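Local coordinates for DPS family protein (Vibrio cholerae O1 biovar El Tor, PDB 3IQ1) that belongs to the Dps family of ferritin-like diiron-carboxylate proteins, and probably binds and oxidises iron within a twelve-subunit shell, at the interface of chains A and B and the interface of chains A and C. Residues are numbered along the deposited sequence; one frame, centred on the assembly and turned at random. Chains: chain A/B/C, DPS family protein.

Contact 1: the interface of chains A and B. Residues chain A 104, 156-157, 159; chain B 45-47.
A subunit interface without exact two-fold symmetry joins the C-terminal end of chain A to a loop of chain B, and so links neighbouring subunits of the dodecameric shell. The polar tie is between backbones: the amide N of B:Gly46 donates to the carbonyl O of A:Ala156 over 2.8 Å. The bond is nearly straight at the hydrogen (160°), yet the donor stands 36° out of the carbonyl plane and so is not aimed at a lone pair. Beside it, B:Lys47 runs obliquely across one face of the A:Trp157 indole. Its CA lies 3.9 Å from the centroid of the five-membered ring of A:Trp157, and its CG the same distance from that of the six-membered ring, both as CH-pi contacts. Farther along, CE of B:Lys47 meets CH2 of A:Trp157 at 3.6 Å. The indole is placed for this by CG anti to the backbone N (chi1 -173°). A bend at chi4 of B:Lys47 turns its ammonium NZ to 3.4 Å from NH2 of A:Arg104, whose chain crosses at about a right angle; two like charges there would probably repel. The aliphatic start of A:Lys159 crosses B:Gln45 obliquely, with CB 4.0 Å from the amide NE2 of B:Gln45. In the fold, the last turn of helix 134-158 and the start of helix 103-131 of chain A receive the B loop connecting helices 13-43 and 49-76.

Contact 2: the interface of chains A and C. Residues chain A 31, 67-68, 71-72, 75, 81; chain C 38, 41-42, 53, 60.
Apolar contact in this two-fold symmetric, mainly helix-to-helix interface centres on C:Trp42, which has the most surface hidden by the partner here. The methyl CB of A:Ala71 sits over one indole face, 3.5 Å from the six-membered ring centroid of C:Trp42, while the backbone O of C:Arg38 lies above the opposite face. CD1 of A:Leu75 touches CB of C:Trp42 at 3.9 Å. The charged contact is a salt bridge between C:Arg38 and A:Asp68. NH2 of C:Arg38 meets the carboxylate OD1 nearly along its C-O axis and close to the guanidinium plane; the modelled NH1 contact is too close to be real. The carboxylate and guanidinium planes stand 82° apart. Bends at chi2 and chi3 (-86° and -106°) turn C:Arg38 back so that one guanidinium face lies over CZ2 of C:Trp42. Water extends the polar contact, bridging NE of C:Arg38 and the amide NE2 of A:Gln31, 3.0 Å from each. Among the family's metal-ligand residues, A:Glu72 and C:His53 meet tip to tip, the carboxylate OE2 lying in the imidazole plane 3.2 Å from CE1 of C:His53. ND1 of that ring donates to the backbone O of C:His41 at 3.0 Å. A:Asp68, A:Glu72, C:His41 and C:His53 correspond to the Dps ferroxidase ligands, so the two subunits together would form the probable ferroxidase centre, one giving the histidines and the other the carboxylates.

Contact 3: the interface of chains A and B. Residues chain A 55, 107, 152-153, 156-157; chain B 42, 44, 49-50, 53.
Two consecutive phenylalanines at the start of chain B helix 49-76 point into chain A in different directions, and the patch is held by apolar contact, with no N or O within bonding reach across it. B:Phe50, its CG anti to the carbonyl carbon (chi1 -66°), is covered on both faces. Over one, the A:Lys55 chain crosses at about a right angle, with CE 3.7 Å from the ring centroid of B:Phe50 in a CH-pi contact; bends at chi2 and chi3 of the lysine bring it there. Over the other lies CD2 of B:Phe49, offset toward the rim. At the ring edge, the selenomethionine methyl CE of A:Met107 comes in plane, tip to tip, while CD1 of the A:Trp157 indole meets CD2 of B:Phe50 at 3.6 Å. That methyl of A:Met107 also rests on a face of the A:Trp157 indole, covering it from within its own chain. B:Phe49 instead has CG anti to the backbone N (chi1 -179°), and enters among residues of helix 134-158. CD1 of B:Phe49 meets the methyl CB of A:Ala156 at 3.7 Å, and CE2 of B:Phe49 touches CB of selenomethionine A:Met153 at the same distance. The A:Trp152 side chain crosses B:Phe49 at about a right angle, CZ2 lying 3.9 Å from CZ of B:Phe49. Past them, the extended A:Met153 chain brings its methyl CE 3.7 Å from the imidazole NE2 of B:His53.

Contact 1: the interface of chains A and B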
ATOM      1  N   ARG A 104     -20.102 -30.120  10.735  1.00  8.09           N
ATOM      2  CA  ARG A 104     -21.263 -29.851  11.585  1.00  9.01           C
ATOM      3  C   ARG A 104     -20.932 -29.926  13.077  1.00  8.53           C
ATOM      4  O   ARG A 104     -21.370 -29.093  13.873  1.00  8.07           O
ATOM      5  CB  ARG A 104     -22.398 -30.819  11.237  1.00 10.10           C
ATOM      6  CG  ARG A 104     -23.585 -30.685  12.126  1.00 13.07           C
ATOM      7  CD  ARG A 104     -24.772 -31.512  11.567  1.00 16.24           C
ATOM      8  NE  ARG A 104     -25.216 -30.865  10.353  1.00 18.18           N
ATOM      9  CZ  ARG A 104     -26.008 -29.784  10.346  1.00 18.02           C
ATOM     10  NH1 ARG A 104     -26.523 -29.316  11.463  1.00 21.36           N
ATOM     11  NH2 ARG A 104     -26.313 -29.217   9.219  1.00 18.16           N
ATOM     12  N   ALA A 156     -27.017 -20.224  10.265  1.00  8.22           N
ATOM     13  CA  ALA A 156     -27.518 -20.238   8.884  1.00  8.07           C
ATOM     14  C   ALA A 156     -26.836 -21.367   8.125  1.00  7.63           C
ATOM     15  O   ALA A 156     -27.481 -22.115   7.377  1.00  7.50           O
ATOM     16  CB  ALA A 156     -27.263 -18.919   8.205  1.00  7.02           C
ATOM     17  N   TRP A 157     -25.529 -21.514   8.349  1.00  7.60           N
ATOM     18  CA  TRP A 157     -24.750 -22.572   7.730  1.00  7.59           C
ATOM     19  C   TRP A 157     -25.298 -23.949   8.120  1.00  8.75           C
ATOM     20  O   TRP A 157     -25.334 -24.874   7.302  1.00  9.96           O
ATOM     21  CB  TRP A 157     -23.260 -22.431   8.121  1.00  7.71           C
ATOM     22  CG  TRP A 157     -22.323 -23.352   7.416  1.00  6.97           C
ATOM     23  CD1 TRP A 157     -21.559 -23.054   6.346  1.00  8.44           C
ATOM     24  CD2 TRP A 157     -22.003 -24.697   7.774  1.00  9.12           C
ATOM     25  NE1 TRP A 157     -20.775 -24.119   6.006  1.00  8.87           N
ATOM     26  CE2 TRP A 157     -21.019 -25.142   6.870  1.00  8.36           C
ATOM     27  CE3 TRP A 157     -22.416 -25.552   8.791  1.00 11.45           C
ATOM     28  CZ2 TRP A 157     -20.501 -26.424   6.904  1.00 10.42           C
ATOM     29  CZ3 TRP A 157     -21.878 -26.850   8.827  1.00 11.92           C
ATOM     30  CH2 TRP A 157     -20.923 -27.255   7.881  1.00 13.12           C
ATOM     31  N   LYS A 159     -28.343 -24.779   8.871  1.00 10.94           N
ATOM     32  CA  LYS A 159     -29.725 -25.045   8.503  1.00 13.66           C
ATOM     33  C   LYS A 159     -29.794 -26.099   7.435  1.00 14.27           C
ATOM     34  O   LYS A 159     -30.811 -26.794   7.391  1.00 17.85           O
ATOM     35  CB  LYS A 159     -30.433 -23.795   7.986  1.00 13.09           C
ATOM     36  CG  LYS A 159     -30.569 -22.710   8.935  1.00 17.06           C
ATOM     37  CD  LYS A 159     -31.650 -22.891   9.956  1.00 18.53           C
ATOM     38  CE  LYS A 159     -31.900 -21.564  10.721  1.00 19.81           C
ATOM     39  NZ  LYS A 159     -32.717 -20.525   9.991  1.00 19.37           N
ATOM     40  OXT LYS A 159     -28.911 -26.315   6.590  1.00 16.60           O
TER
ATOM     41  N   GLN B  45     -29.395 -19.701   3.164  1.00  7.45           N
ATOM     42  CA  GLN B  45     -29.214 -20.606   4.302  1.00  8.21           C
ATOM     43  C   GLN B  45     -28.559 -21.882   3.794  1.00  8.00           C
ATOM     44  O   GLN B  45     -28.578 -22.164   2.596  1.00  8.53           O
ATOM     45  CB  GLN B  45     -30.547 -21.007   4.914  1.00  9.28           C
ATOM     46  CG  GLN B  45     -31.352 -19.884   5.375  1.00 13.02           C
ATOM     47  CD  GLN B  45     -32.743 -20.282   5.873  1.00 13.77           C
ATOM     48  OE1 GLN B  45     -33.569 -19.404   6.172  1.00 18.68           O
ATOM     49  NE2 GLN B  45     -33.017 -21.577   5.945  1.00 10.61           N
ATOM     50  N   GLY B  46     -28.015 -22.643   4.717  1.00  7.31           N
ATOM     51  CA  GLY B  46     -27.411 -23.898   4.363  1.00  8.42           C
ATOM     52  C   GLY B  46     -25.915 -23.832   4.230  1.00  8.17           C
ATOM     53  O   GLY B  46     -25.313 -22.776   4.438  1.00  6.23           O
ATOM     54  N   LYS B  47     -25.321 -24.964   3.859  1.00  8.31           N
ATOM     55  CA  LYS B  47     -23.850 -25.083   3.891  1.00  9.13           C
ATOM     56  C   LYS B  47     -23.179 -24.238   2.858  1.00 10.07           C
ATOM     57  O   LYS B  47     -21.969 -24.044   2.917  1.00 12.10           O
ATOM     58  CB  LYS B  47     -23.380 -26.553   3.733  1.00 10.25           C
ATOM     59  CG  LYS B  47     -23.601 -27.398   4.908  1.00 13.41           C
ATOM     60  CD  LYS B  47     -22.754 -28.735   4.823  1.00 17.77           C
ATOM     61  CE  LYS B  47     -22.868 -29.617   6.059  1.00 22.66           C
ATOM     62  NZ  LYS B  47     -24.250 -29.738   6.619  1.00 25.96           N
TER

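Contact 2: the interface of chains A and C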
ATOM      1  N   GLN A  31     -10.491 -18.812  26.564  1.00  4.99           N
ATOM      2  CA  GLN A  31      -9.233 -19.513  26.327  1.00  4.32           C
ATOM      3  C   GLN A  31      -9.488 -20.990  25.943  1.00  4.35           C
ATOM      4  O   GLN A  31      -8.964 -21.476  24.924  1.00  5.10           O
ATOM      5  CB  GLN A  31      -8.338 -19.396  27.566  1.00  4.63           C
ATOM      6  CG  GLN A  31      -7.703 -18.025  27.762  1.00  3.97           C
ATOM      7  CD  GLN A  31      -6.473 -17.812  26.896  1.00  7.73           C
ATOM      8  OE1 GLN A  31      -6.394 -18.371  25.817  1.00 12.88           O
ATOM      9  NE2 GLN A  31      -5.524 -17.002  27.346  1.00  8.36           N
ATOM     10  N   ILE A  67      -9.348 -11.995  23.725  1.00  5.88           N
ATOM     11  CA  ILE A  67      -8.589 -12.464  24.868  1.00  6.49           C
ATOM     12  C   ILE A  67      -7.609 -11.375  25.377  1.00  8.11           C
ATOM     13  O   ILE A  67      -7.511 -11.110  26.627  1.00  7.95           O
ATOM     14  CB  ILE A  67      -7.880 -13.774  24.578  1.00  6.04           C
ATOM     15  CG1 ILE A  67      -8.903 -14.927  24.537  1.00  7.48           C
ATOM     16  CG2 ILE A  67      -6.726 -13.993  25.594  1.00  7.21           C
ATOM     17  CD1 ILE A  67      -8.396 -16.209  23.853  1.00  6.41           C
ATOM     18  N   ASP A  68      -6.886 -10.760  24.422  1.00  8.16           N
ATOM     19  CA  ASP A  68      -5.909  -9.737  24.763  1.00  9.65           C
ATOM     20  C   ASP A  68      -6.625  -8.564  25.462  1.00  8.76           C
ATOM     21  O   ASP A  68      -6.176  -8.032  26.512  1.00  8.43           O
ATOM     22  CB  ASP A  68      -5.286  -9.203  23.480  1.00 10.09           C
ATOM     23  CG  ASP A  68      -4.549 -10.260  22.652  1.00 16.18           C
ATOM     24  OD1 ASP A  68      -4.364 -11.363  23.197  1.00 21.72           O
ATOM     25  OD2 ASP A  68      -4.162 -10.001  21.445  1.00 18.71           O
ATOM     26  N   ALA A  71      -7.893  -9.474  29.061  1.00  7.33           N
ATOM     27  CA  ALA A  71      -6.856  -9.498  30.041  1.00  6.96           C
ATOM     28  C   ALA A  71      -6.487  -8.067  30.415  1.00  6.51           C
ATOM     29  O   ALA A  71      -6.236  -7.757  31.594  1.00  7.12           O
ATOM     30  CB  ALA A  71      -5.616 -10.243  29.499  1.00  6.96           C
ATOM     31  N   GLU A  72      -6.460  -7.200  29.412  1.00  6.70           N
ATOM     32  CA  GLU A  72      -6.063  -5.808  29.628  1.00  7.04           C
ATOM     33  C   GLU A  72      -7.119  -5.058  30.385  1.00  6.26           C
ATOM     34  O   GLU A  72      -6.766  -4.229  31.170  1.00  6.71           O
ATOM     35  CB  GLU A  72      -5.660  -5.105  28.348  1.00  8.69           C
ATOM     36  CG  GLU A  72      -4.290  -5.677  27.980  1.00 12.53           C
ATOM     37  CD  GLU A  72      -3.595  -4.997  26.850  1.00 19.91           C
ATOM     38  OE1 GLU A  72      -4.201  -4.124  26.199  1.00 22.40           O
ATOM     39  OE2 GLU A  72      -2.428  -5.413  26.599  1.00 24.72           O
ATOM     40  N   LEU A  75      -6.561  -5.998  34.041  1.00  4.73           N
ATOM     41  CA  LEU A  75      -5.431  -5.233  34.503  1.00  3.90           C
ATOM     42  C   LEU A  75      -5.809  -3.772  34.755  1.00  4.23           C
ATOM     43  O   LEU A  75      -5.359  -3.172  35.744  1.00  5.17           O
ATOM     44  CB  LEU A  75      -4.316  -5.302  33.489  1.00  5.72           C
ATOM     45  CG  LEU A  75      -3.585  -6.648  33.442  1.00  7.72           C
ATOM     46  CD1 LEU A  75      -2.877  -6.785  32.066  1.00  7.75           C
ATOM     47  CD2 LEU A  75      -2.594  -6.844  34.612  1.00  7.87           C
ATOM     48  N   PRO A  81      -5.154 -10.874  35.768  1.00  6.26           N
ATOM     49  CA  PRO A  81      -5.758 -11.755  34.799  1.00  7.59           C
ATOM     50  C   PRO A  81      -5.209 -13.170  34.985  1.00  6.61           C
ATOM     51  O   PRO A  81      -3.999 -13.347  35.110  1.00  6.80           O
ATOM     52  CB  PRO A  81      -5.308 -11.169  33.449  1.00  7.86           C
ATOM     53  CG  PRO A  81      -4.059 -10.441  33.753  1.00  7.95           C
ATOM     54  CD  PRO A  81      -4.126 -10.003  35.182  1.00  7.85           C
TER
ATOM     55  N   ARG C  38       2.715 -14.851  27.149  1.00  8.02           N
ATOM     56  CA  ARG C  38       1.538 -14.004  27.214  1.00  8.49           C
ATOM     57  C   ARG C  38       1.404 -13.366  28.572  1.00  9.15           C
ATOM     58  O   ARG C  38       1.105 -12.171  28.695  1.00  8.95           O
ATOM     59  CB  ARG C  38       0.263 -14.790  26.889  1.00 10.46           C
ATOM     60  CG  ARG C  38       0.124 -15.070  25.451  1.00 15.56           C
ATOM     61  CD  ARG C  38      -0.528 -13.904  24.849  1.00 20.03           C
ATOM     62  NE  ARG C  38      -1.920 -14.210  24.530  1.00 17.94           N
ATOM     63  CZ  ARG C  38      -2.706 -13.366  23.934  1.00 18.74           C
ATOM     64  NH1 ARG C  38      -2.225 -12.182  23.625  1.00 24.59           N
ATOM     65  NH2 ARG C  38      -3.953 -13.707  23.593  1.00 18.62           N
ATOM     66  N   HIS C  41       3.872 -10.578  29.026  1.00  8.71           N
ATOM     67  CA  HIS C  41       3.351  -9.392  28.296  1.00  8.56           C
ATOM     68  C   HIS C  41       2.348  -8.648  29.158  1.00  8.92           C
ATOM     69  O   HIS C  41       2.401  -7.434  29.285  1.00  8.44           O
ATOM     70  CB  HIS C  41       2.734  -9.849  26.986  1.00  8.84           C
ATOM     71  CG  HIS C  41       1.953  -8.807  26.240  1.00 11.05           C
ATOM     72  ND1 HIS C  41       0.596  -8.890  26.032  1.00 15.79           N
ATOM     73  CD2 HIS C  41       2.369  -7.676  25.615  1.00  9.68           C
ATOM     74  CE1 HIS C  41       0.208  -7.832  25.319  1.00 11.89           C
ATOM     75  NE2 HIS C  41       1.277  -7.090  25.058  1.00 12.74           N
ATOM     76  N   TRP C  42       1.405  -9.390  29.707  1.00  8.15           N
ATOM     77  CA  TRP C  42       0.327  -8.793  30.467  1.00  8.66           C
ATOM     78  C   TRP C  42       0.821  -8.202  31.787  1.00  8.66           C
ATOM     79  O   TRP C  42       0.369  -7.118  32.197  1.00  8.78           O
ATOM     80  CB  TRP C  42      -0.778  -9.813  30.771  1.00  9.08           C
ATOM     81  CG  TRP C  42      -1.604 -10.194  29.604  1.00  7.26           C
ATOM     82  CD1 TRP C  42      -1.862  -9.434  28.471  1.00  9.50           C
ATOM     83  CD2 TRP C  42      -2.271 -11.434  29.409  1.00  6.80           C
ATOM     84  NE1 TRP C  42      -2.617 -10.156  27.594  1.00  9.23           N
ATOM     85  CE2 TRP C  42      -2.893 -11.382  28.143  1.00 10.29           C
ATOM     86  CE3 TRP C  42      -2.373 -12.596  30.157  1.00 10.89           C
ATOM     87  CZ2 TRP C  42      -3.654 -12.417  27.658  1.00 10.05           C
ATOM     88  CZ3 TRP C  42      -3.114 -13.663  29.656  1.00 11.09           C
ATOM     89  CH2 TRP C  42      -3.742 -13.561  28.405  1.00 11.12           C
ATOM     90  N   HIS C  53       6.469  -4.789  26.996  1.00  8.11           N
ATOM     91  CA  HIS C  53       5.088  -5.144  26.610  1.00  9.65           C
ATOM     92  C   HIS C  53       5.120  -5.389  25.100  1.00 10.12           C
ATOM     93  O   HIS C  53       4.630  -6.409  24.618  1.00 10.87           O
ATOM     94  CB  HIS C  53       4.163  -4.014  27.080  1.00  9.77           C
ATOM     95  CG  HIS C  53       2.716  -4.183  26.813  1.00 11.42           C
ATOM     96  ND1 HIS C  53       1.884  -4.944  27.612  1.00 16.73           N
ATOM     97  CD2 HIS C  53       1.920  -3.607  25.880  1.00 14.62           C
ATOM     98  CE1 HIS C  53       0.646  -4.861  27.151  1.00 14.80           C
ATOM     99  NE2 HIS C  53       0.637  -4.066  26.099  1.00 17.35           N
ATOM    100  N   TYR C  60       5.692 -13.713  21.492  1.00  7.76           N
ATOM    101  CA  TYR C  60       4.600 -14.708  21.524  1.00  7.28           C
ATOM    102  C   TYR C  60       3.901 -14.808  20.144  1.00  8.20           C
ATOM    103  O   TYR C  60       3.383 -15.854  19.813  1.00  8.79           O
ATOM    104  CB  TYR C  60       3.612 -14.550  22.679  1.00  7.86           C
ATOM    105  CG  TYR C  60       2.658 -13.372  22.676  1.00  9.45           C
ATOM    106  CD1 TYR C  60       1.658 -13.277  21.731  1.00 11.65           C
ATOM    107  CD2 TYR C  60       2.672 -12.448  23.703  1.00  8.68           C
ATOM    108  CE1 TYR C  60       0.730 -12.236  21.750  1.00 14.48           C
ATOM    109  CE2 TYR C  60       1.767 -11.436  23.731  1.00  9.74           C
ATOM    110  CZ  TYR C  60       0.805 -11.330  22.750  1.00 10.87           C
ATOM    111  OH  TYR C  60      -0.115 -10.293  22.790  1.00 14.94           O
TER
HETATM  112  O   HOH W   1      -3.198 -16.793  25.466  1.00 20.42           O

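Contact 3: the interface of chains A and B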
ATOM      1  N   LYS A  55     -12.252 -20.551   7.705  1.00 10.87           N
ATOM      2  CA  LYS A  55     -13.270 -19.923   8.548  1.00  9.68           C
ATOM      3  C   LYS A  55     -12.941 -20.081  10.046  1.00  8.95           C
ATOM      4  O   LYS A  55     -13.063 -19.133  10.824  1.00  8.64           O
ATOM      5  CB  LYS A  55     -14.644 -20.485   8.245  1.00 10.49           C
ATOM      6  CG  LYS A  55     -15.779 -19.908   9.070  1.00  9.66           C
ATOM      7  CD  LYS A  55     -15.921 -18.411   9.003  1.00  9.78           C
ATOM      8  CE  LYS A  55     -16.257 -17.973   7.616  1.00  9.92           C
ATOM      9  NZ  LYS A  55     -16.446 -16.461   7.485  1.00 10.38           N
HETATM   10  N   MSE A 107     -18.911 -26.796  13.940  1.00  6.32           N
HETATM   11  CA  MSE A 107     -19.772 -25.599  13.880  1.00  5.49           C
HETATM   12  C   MSE A 107     -20.776 -25.525  14.984  1.00  6.71           C
HETATM   13  O   MSE A 107     -20.993 -24.465  15.534  1.00  6.50           O
HETATM   14  CB  MSE A 107     -20.431 -25.477  12.523  1.00  6.11           C
HETATM   15  CG  MSE A 107     -19.384 -25.270  11.407  1.00  7.98           C
HETATM   16 SE   MSE A 107     -18.812 -23.419  11.252  0.85  8.16          SE
HETATM   17  CE  MSE A 107     -20.373 -22.785  10.528  1.00  5.38           C
ATOM     18  N   TRP A 152     -25.799 -15.839  14.216  1.00  8.92           N
ATOM     19  CA  TRP A 152     -26.737 -15.916  13.106  1.00  8.87           C
ATOM     20  C   TRP A 152     -26.098 -16.647  11.922  1.00  9.31           C
ATOM     21  O   TRP A 152     -26.676 -17.603  11.353  1.00  8.80           O
ATOM     22  CB  TRP A 152     -27.214 -14.498  12.698  1.00  8.95           C
ATOM     23  CG  TRP A 152     -27.527 -14.396  11.238  1.00  8.93           C
ATOM     24  CD1 TRP A 152     -28.461 -15.132  10.539  1.00 12.23           C
ATOM     25  CD2 TRP A 152     -26.884 -13.580  10.279  1.00  8.16           C
ATOM     26  NE1 TRP A 152     -28.396 -14.855   9.211  1.00 11.53           N
ATOM     27  CE2 TRP A 152     -27.469 -13.877   9.010  1.00  9.90           C
ATOM     28  CE3 TRP A 152     -25.878 -12.629  10.339  1.00  8.97           C
ATOM     29  CZ2 TRP A 152     -27.071 -13.253   7.870  1.00  9.31           C
ATOM     30  CZ3 TRP A 152     -25.515 -11.989   9.197  1.00  9.83           C
ATOM     31  CH2 TRP A 152     -26.098 -12.314   7.966  1.00 10.84           C
HETATM   32  N   MSE A 153     -24.891 -16.246  11.564  1.00  7.76           N
HETATM   33  CA  MSE A 153     -24.189 -16.846  10.424  1.00  8.31           C
HETATM   34  C   MSE A 153     -23.895 -18.351  10.615  1.00  8.57           C
HETATM   35  O   MSE A 153     -24.117 -19.149   9.707  1.00  7.74           O
HETATM   36  CB  MSE A 153     -22.912 -16.105  10.146  1.00  7.67           C
HETATM   37  CG  MSE A 153     -23.126 -14.671   9.789  1.00  7.88           C
HETATM   38 SE   MSE A 153     -21.549 -13.724   9.225  0.95 11.79          SE
HETATM   39  CE  MSE A 153     -22.507 -12.529   8.222  1.00 14.10           C
ATOM     40  N   ALA A 156     -27.017 -20.224  10.265  1.00  8.22           N
ATOM     41  CA  ALA A 156     -27.518 -20.238   8.884  1.00  8.07           C
ATOM     42  C   ALA A 156     -26.836 -21.367   8.125  1.00  7.63           C
ATOM     43  O   ALA A 156     -27.481 -22.115   7.377  1.00  7.50           O
ATOM     44  CB  ALA A 156     -27.263 -18.919   8.205  1.00  7.02           C
ATOM     45  N   TRP A 157     -25.529 -21.514   8.349  1.00  7.60           N
ATOM     46  CA  TRP A 157     -24.750 -22.572   7.730  1.00  7.59           C
ATOM     47  C   TRP A 157     -25.298 -23.949   8.120  1.00  8.75           C
ATOM     48  O   TRP A 157     -25.334 -24.874   7.302  1.00  9.96           O
ATOM     49  CB  TRP A 157     -23.260 -22.431   8.121  1.00  7.71           C
ATOM     50  CG  TRP A 157     -22.323 -23.352   7.416  1.00  6.97           C
ATOM     51  CD1 TRP A 157     -21.559 -23.054   6.346  1.00  8.44           C
ATOM     52  CD2 TRP A 157     -22.003 -24.697   7.774  1.00  9.12           C
ATOM     53  NE1 TRP A 157     -20.775 -24.119   6.006  1.00  8.87           N
ATOM     54  CE2 TRP A 157     -21.019 -25.142   6.870  1.00  8.36           C
ATOM     55  CE3 TRP A 157     -22.416 -25.552   8.791  1.00 11.45           C
ATOM     56  CZ2 TRP A 157     -20.501 -26.424   6.904  1.00 10.42           C
ATOM     57  CZ3 TRP A 157     -21.878 -26.850   8.827  1.00 11.92           C
ATOM     58  CH2 TRP A 157     -20.923 -27.255   7.881  1.00 13.12           C
TER
ATOM     59  N   TRP B  42     -28.740 -11.688   1.595  1.00  6.88           N
ATOM     60  CA  TRP B  42     -29.260 -11.690   2.977  1.00  7.89           C
ATOM     61  C   TRP B  42     -29.866 -13.033   3.395  1.00  8.44           C
ATOM     62  O   TRP B  42     -29.637 -13.472   4.530  1.00  8.73           O
ATOM     63  CB  TRP B  42     -30.291 -10.610   3.178  1.00  9.06           C
ATOM     64  CG  TRP B  42     -29.750  -9.227   3.096  1.00  6.62           C
ATOM     65  CD1 TRP B  42     -28.531  -8.791   3.484  1.00  8.25           C
ATOM     66  CD2 TRP B  42     -30.438  -8.088   2.573  1.00  5.61           C
ATOM     67  NE1 TRP B  42     -28.410  -7.446   3.260  1.00  7.68           N
ATOM     68  CE2 TRP B  42     -29.573  -6.990   2.712  1.00  6.79           C
ATOM     69  CE3 TRP B  42     -31.710  -7.884   2.030  1.00 10.33           C
ATOM     70  CZ2 TRP B  42     -29.909  -5.725   2.283  1.00 10.06           C
ATOM     71  CZ3 TRP B  42     -32.071  -6.590   1.610  1.00  9.12           C
ATOM     72  CH2 TRP B  42     -31.150  -5.536   1.727  1.00  8.59           C
ATOM     73  N   ILE B  44     -29.846 -16.334   2.087  1.00  7.73           N
ATOM     74  CA  ILE B  44     -29.258 -17.649   1.866  1.00  6.92           C
ATOM     75  C   ILE B  44     -29.095 -18.402   3.204  1.00  7.05           C
ATOM     76  O   ILE B  44     -28.715 -17.808   4.236  1.00  7.28           O
ATOM     77  CB  ILE B  44     -27.906 -17.511   1.112  1.00  6.06           C
ATOM     78  CG1 ILE B  44     -27.330 -18.872   0.748  1.00  7.10           C
ATOM     79  CG2 ILE B  44     -26.843 -16.708   1.937  1.00  6.38           C
ATOM     80  CD1 ILE B  44     -28.176 -19.802  -0.223  1.00  7.85           C
ATOM     81  N   PHE B  49     -23.834 -21.096   2.786  1.00  8.83           N
ATOM     82  CA  PHE B  49     -23.949 -19.769   3.334  1.00  8.31           C
ATOM     83  C   PHE B  49     -22.737 -18.846   3.075  1.00  9.75           C
ATOM     84  O   PHE B  49     -22.923 -17.767   2.558  1.00 10.04           O
ATOM     85  CB  PHE B  49     -24.254 -19.785   4.817  1.00  9.13           C
ATOM     86  CG  PHE B  49     -24.388 -18.428   5.372  1.00  6.69           C
ATOM     87  CD1 PHE B  49     -25.547 -17.740   5.190  1.00  8.12           C
ATOM     88  CD2 PHE B  49     -23.351 -17.824   6.039  1.00  6.99           C
ATOM     89  CE1 PHE B  49     -25.703 -16.449   5.686  1.00  9.92           C
ATOM     90  CE2 PHE B  49     -23.463 -16.546   6.483  1.00  8.10           C
ATOM     91  CZ  PHE B  49     -24.634 -15.834   6.293  1.00  8.01           C
ATOM     92  N   PHE B  50     -21.551 -19.222   3.507  1.00  9.87           N
ATOM     93  CA  PHE B  50     -20.417 -18.283   3.437  1.00 10.34           C
ATOM     94  C   PHE B  50     -20.031 -18.009   2.002  1.00 10.04           C
ATOM     95  O   PHE B  50     -19.782 -16.856   1.614  1.00 10.25           O
ATOM     96  CB  PHE B  50     -19.213 -18.804   4.244  1.00 11.52           C
ATOM     97  CG  PHE B  50     -19.483 -18.870   5.722  1.00 12.23           C
ATOM     98  CD1 PHE B  50     -19.704 -17.721   6.428  1.00  9.98           C
ATOM     99  CD2 PHE B  50     -19.527 -20.093   6.373  1.00 14.76           C
ATOM    100  CE1 PHE B  50     -19.962 -17.767   7.803  1.00 11.38           C
ATOM    101  CE2 PHE B  50     -19.785 -20.156   7.729  1.00 15.19           C
ATOM    102  CZ  PHE B  50     -20.024 -18.999   8.421  1.00 11.66           C
ATOM    103  N   HIS B  53     -23.039 -16.041   0.341  1.00  9.82           N
ATOM    104  CA  HIS B  53     -23.219 -14.711   0.920  1.00 10.60           C
ATOM    105  C   HIS B  53     -22.138 -13.810   0.277  1.00 10.52           C
ATOM    106  O   HIS B  53     -22.408 -12.685  -0.165  1.00 12.15           O
ATOM    107  CB  HIS B  53     -23.088 -14.863   2.464  1.00 10.19           C
ATOM    108  CG  HIS B  53     -23.249 -13.628   3.273  1.00 10.68           C
ATOM    109  ND1 HIS B  53     -24.480 -13.064   3.546  1.00 15.59           N
ATOM    110  CD2 HIS B  53     -22.343 -12.896   3.960  1.00 10.89           C
ATOM    111  CE1 HIS B  53     -24.310 -12.009   4.323  1.00 11.61           C
ATOM    112  NE2 HIS B  53     -23.027 -11.871   4.584  1.00 13.12           N
TER

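Contact 1 and contact 3 are adjoining patches of one A-B interface: their C-alpha centres lie about 6 Å apart, and both use A:Ala156 and A:Trp157. They share helix 134-158 of chain A and draw on neighbouring parts of the chain B segment 42-53. Contact 2, on the separate two-fold A-C interface, lies about 34 Å from contact 1 and 31 Å from contact 3, between C-alpha centres. The same sequence region nevertheless serves both interfaces: C:His53 is a probable iron ligand in contact 2, and its counterpart B:His53 lies against A:Met153 in contact 3. The start of helix 49-76 thus serves both an assembly contact and the probable metal site.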